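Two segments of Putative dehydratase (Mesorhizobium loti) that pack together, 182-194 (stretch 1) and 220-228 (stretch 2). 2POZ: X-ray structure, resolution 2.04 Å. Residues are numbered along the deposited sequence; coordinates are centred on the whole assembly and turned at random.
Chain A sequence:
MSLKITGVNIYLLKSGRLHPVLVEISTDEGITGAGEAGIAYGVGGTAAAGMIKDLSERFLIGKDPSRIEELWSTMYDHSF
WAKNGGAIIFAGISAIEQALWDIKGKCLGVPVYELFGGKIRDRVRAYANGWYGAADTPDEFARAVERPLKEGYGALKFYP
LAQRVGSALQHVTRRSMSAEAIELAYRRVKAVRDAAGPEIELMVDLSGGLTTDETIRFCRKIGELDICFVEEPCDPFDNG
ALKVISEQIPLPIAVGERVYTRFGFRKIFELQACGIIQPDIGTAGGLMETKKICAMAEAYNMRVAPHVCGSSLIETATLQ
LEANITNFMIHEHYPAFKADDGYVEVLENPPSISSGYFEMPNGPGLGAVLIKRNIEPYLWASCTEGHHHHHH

Stretch 1, residues 182-194: IELAYRRVKAVRD
Stretch 2 (220-228) RKIGELDIC

What anchors the later part of stretch 1 to the loop? Arg-193 points its CA-to-CB bond toward stretch 2, and chi1 t, chi2 p, chi3 p curl the chain so that the guanidinium meets backbone carbonyls at its edge. Arg-193 NE donates to Leu-225 O at 2.9 Å (160°), and Arg-193 NH2 to Asp-226 O at 2.8 Å, with a weak bond from Arg-193 NH2 to Leu-225 O at 3.4 Å. A long salt bridge, Arg-193 NH2 to Asp-226 OD2 at 3.9 Å, adds charge attraction only, since this oxygen lies well out of the guanidinium plane.

How does the backbone offer those carbonyls? Residues 182-194 are continuous helix, phi/psi near -64/-41. Stretch 2 enters as helix, then turns: Leu-225 sits at -91/7, with Leu-225 N hydrogen-bonded to Ile-222 O at 2.8 Å, and Asp-226 adopts 59/75. CA-CA distances of 6.7 Å for both Tyr-186 to Ile-222 and Arg-193 to Leu-225 set the register, the two stretches advancing in the same general direction.

What covers the Tyr-186 ring? Lys-221 (t, t, t, p) extends across one face: its CE lies 3.7 Å from the Tyr-186 ring centroid as a CH-pi contact, and its NZ 4.5 Å from that centroid, 7° off the normal, as a cation-pi contact. A long lysine suits this exposed position, combining aliphatic reach with charge. Tyr-186 is t, with chi2 75°; Ile-222 CG2 approaches the ring edge, 3.9 Å from Tyr-186 CD1.

What fills the space between these polar ends? Leu-225 (m, t) inserts its CD1 3.6 Å from Val-189 CG1 and 3.9 Å from Tyr-186 CE1. Buried Val-189 (t) also places CG1 4.1 Å from Ile-227 CD1; its short branched side chain suits this close apolar packing. Together the stretches bury 494 Å².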

# COMPACT_ATOMS: atom_id res chain seq x y z
N ILE A 182 -35.62 8.86 4.52
CA ILE A 182 -34.56 8.29 5.35
C ILE A 182 -35.05 8.09 6.79
O ILE A 182 -34.77 7.07 7.42
CB ILE A 182 -33.30 9.19 5.34
CG1 ILE A 182 -32.69 9.20 3.94
CG2 ILE A 182 -32.26 8.68 6.33
CD1 ILE A 182 -31.41 10.03 3.81
N GLU A 183 -35.78 9.08 7.32
CA GLU A 183 -36.31 8.99 8.68
C GLU A 183 -37.32 7.85 8.76
O GLU A 183 -37.37 7.11 9.74
CB GLU A 183 -36.99 10.30 9.07
CG GLU A 183 -37.84 10.24 10.34
CD GLU A 183 -37.05 9.93 11.61
OE1 GLU A 183 -35.80 10.01 11.59
OE2 GLU A 183 -37.69 9.61 12.64
N LEU A 184 -38.12 7.72 7.71
CA LEU A 184 -39.12 6.67 7.64
C LEU A 184 -38.43 5.30 7.61
O LEU A 184 -38.90 4.34 8.21
CB LEU A 184 -39.98 6.89 6.38
CG LEU A 184 -41.24 6.06 6.12
CD1 LEU A 184 -40.85 4.73 5.57
CD2 LEU A 184 -42.07 5.93 7.39
N ALA A 185 -37.29 5.23 6.92
CA ALA A 185 -36.54 3.98 6.84
C ALA A 185 -36.14 3.56 8.25
O ALA A 185 -36.27 2.40 8.64
CB ALA A 185 -35.29 4.17 5.98
N TYR A 186 -35.66 4.53 9.03
CA TYR A 186 -35.25 4.27 10.39
C TYR A 186 -36.42 3.81 11.26
O TYR A 186 -36.28 2.88 12.07
CB TYR A 186 -34.64 5.53 11.01
CG TYR A 186 -34.46 5.42 12.50
CD1 TYR A 186 -33.44 4.63 13.05
CD2 TYR A 186 -35.35 6.06 13.38
CE1 TYR A 186 -33.32 4.48 14.43
CE2 TYR A 186 -35.23 5.91 14.76
CZ TYR A 186 -34.22 5.13 15.28
OH TYR A 186 -34.11 5.00 16.64
N ARG A 187 -37.58 4.44 11.09
CA ARG A 187 -38.77 4.09 11.87
C ARG A 187 -39.23 2.68 11.53
O ARG A 187 -39.76 1.98 12.39
CB ARG A 187 -39.90 5.10 11.61
CG ARG A 187 -39.59 6.50 12.11
CD ARG A 187 -39.40 6.53 13.62
NE ARG A 187 -38.81 7.78 14.09
CZ ARG A 187 -38.51 8.05 15.35
NH1 ARG A 187 -38.73 7.15 16.30
NH2 ARG A 187 -37.96 9.22 15.67
N ARG A 188 -39.05 2.27 10.27
CA ARG A 188 -39.44 0.93 9.86
C ARG A 188 -38.59 -0.10 10.60
O ARG A 188 -39.11 -1.11 11.09
CB ARG A 188 -39.26 0.75 8.35
CG ARG A 188 -40.28 1.46 7.48
CD ARG A 188 -39.87 1.34 6.02
NE ARG A 188 -40.88 1.83 5.08
CZ ARG A 188 -40.62 2.17 3.82
NH1 ARG A 188 -39.38 2.07 3.36
NH2 ARG A 188 -41.61 2.58 3.02
N VAL A 189 -37.29 0.15 10.68
CA VAL A 189 -36.39 -0.77 11.37
C VAL A 189 -36.75 -0.81 12.87
O VAL A 189 -36.81 -1.89 13.47
CB VAL A 189 -34.90 -0.35 11.20
CG1 VAL A 189 -33.99 -1.34 11.93
CG2 VAL A 189 -34.54 -0.33 9.72
N LYS A 190 -37.01 0.35 13.44
CA LYS A 190 -37.37 0.44 14.85
C LYS A 190 -38.70 -0.24 15.13
O LYS A 190 -38.87 -0.88 16.17
CB LYS A 190 -37.43 1.90 15.30
CG LYS A 190 -37.77 2.08 16.79
CD LYS A 190 -37.65 3.54 17.21
CE LYS A 190 -37.82 3.70 18.72
NZ LYS A 190 -39.20 3.36 19.16
N ALA A 191 -39.66 -0.12 14.21
CA ALA A 191 -40.96 -0.76 14.39
C ALA A 191 -40.80 -2.28 14.41
O ALA A 191 -41.48 -2.97 15.16
CB ALA A 191 -41.91 -0.34 13.27
N VAL A 192 -39.90 -2.79 13.57
CA VAL A 192 -39.65 -4.23 13.52
C VAL A 192 -39.03 -4.71 14.83
O VAL A 192 -39.43 -5.74 15.37
CB VAL A 192 -38.72 -4.62 12.34
CG1 VAL A 192 -38.31 -6.08 12.44
CG2 VAL A 192 -39.43 -4.38 11.02
N ARG A 193 -38.07 -3.95 15.35
CA ARG A 193 -37.41 -4.31 16.61
C ARG A 193 -38.43 -4.29 17.75
O ARG A 193 -38.52 -5.25 18.53
CB ARG A 193 -36.26 -3.35 16.92
CG ARG A 193 -35.67 -3.51 18.33
CD ARG A 193 -35.33 -4.97 18.65
NE ARG A 193 -34.15 -5.45 17.93
CZ ARG A 193 -33.86 -6.73 17.73
NH1 ARG A 193 -34.67 -7.68 18.18
NH2 ARG A 193 -32.75 -7.06 17.08
N ASP A 194 -39.20 -3.21 17.83
CA ASP A 194 -40.20 -3.07 18.88
C ASP A 194 -41.25 -4.17 18.84
O ASP A 194 -41.65 -4.68 19.88
CB ASP A 194 -40.89 -1.70 18.80
CG ASP A 194 -39.93 -0.55 19.04
OD1 ASP A 194 -38.86 -0.78 19.64
OD2 ASP A 194 -40.25 0.59 18.65
N ARG A 220 -25.20 3.79 11.34
CA ARG A 220 -24.87 4.21 12.70
C ARG A 220 -26.16 4.49 13.47
O ARG A 220 -26.26 4.18 14.65
CB ARG A 220 -24.00 5.47 12.66
CG ARG A 220 -22.55 5.19 12.27
CD ARG A 220 -21.74 6.47 12.15
NE ARG A 220 -20.33 6.19 11.90
CZ ARG A 220 -19.48 7.05 11.35
NH1 ARG A 220 -19.90 8.25 10.99
NH2 ARG A 220 -18.22 6.70 11.15
N LYS A 221 -27.16 5.05 12.79
CA LYS A 221 -28.42 5.35 13.44
C LYS A 221 -29.13 4.10 13.92
O LYS A 221 -29.67 4.09 15.03
CB LYS A 221 -29.34 6.14 12.50
CG LYS A 221 -30.55 6.77 13.18
CD LYS A 221 -31.28 7.71 12.22
CE LYS A 221 -32.49 8.36 12.88
NZ LYS A 221 -32.13 9.15 14.10
N ILE A 222 -29.12 3.03 13.12
CA ILE A 222 -29.81 1.81 13.52
C ILE A 222 -28.98 0.87 14.40
O ILE A 222 -29.49 -0.13 14.90
CB ILE A 222 -30.32 0.99 12.30
CG1 ILE A 222 -29.14 0.51 11.44
CG2 ILE A 222 -31.28 1.84 11.49
CD1 ILE A 222 -29.53 -0.49 10.35
N GLY A 223 -27.70 1.21 14.58
CA GLY A 223 -26.82 0.37 15.38
C GLY A 223 -27.34 0.06 16.77
O GLY A 223 -27.08 -1.00 17.33
N GLU A 224 -28.10 1.00 17.33
CA GLU A 224 -28.66 0.86 18.67
C GLU A 224 -29.87 -0.08 18.69
O GLU A 224 -30.37 -0.43 19.76
CB GLU A 224 -29.07 2.24 19.20
CG GLU A 224 -27.91 3.25 19.32
CD GLU A 224 -27.18 3.51 18.01
OE1 GLU A 224 -27.85 3.77 16.98
OE2 GLU A 224 -25.93 3.48 18.00
N LEU A 225 -30.32 -0.51 17.52
CA LEU A 225 -31.46 -1.42 17.45
C LEU A 225 -31.03 -2.89 17.45
O LEU A 225 -31.86 -3.78 17.26
CB LEU A 225 -32.30 -1.10 16.21
CG LEU A 225 -32.87 0.33 16.25
CD1 LEU A 225 -33.62 0.64 14.97
CD2 LEU A 225 -33.79 0.46 17.46
N ASP A 226 -29.74 -3.13 17.66
CA ASP A 226 -29.16 -4.48 17.71
C ASP A 226 -29.37 -5.27 16.42
O ASP A 226 -30.19 -6.19 16.36
CB ASP A 226 -29.73 -5.25 18.91
CG ASP A 226 -29.05 -6.59 19.13
OD1 ASP A 226 -27.81 -6.67 18.97
OD2 ASP A 226 -29.75 -7.57 19.47
N ILE A 227 -28.60 -4.90 15.41
CA ILE A 227 -28.69 -5.53 14.10
C ILE A 227 -27.65 -6.64 13.92
O ILE A 227 -26.46 -6.42 14.16
CB ILE A 227 -28.50 -4.47 12.98
CG1 ILE A 227 -29.48 -3.30 13.20
CG2 ILE A 227 -28.68 -5.09 11.61
CD1 ILE A 227 -30.94 -3.70 13.25
N CYS A 228 -28.09 -7.82 13.51
CA CYS A 228 -27.19 -8.95 13.30
C CYS A 228 -26.18 -8.56 12.21
O CYS A 228 -24.96 -8.63 12.40
CB CYS A 228 -27.99 -10.18 12.89
SG CYS A 228 -27.04 -11.71 12.78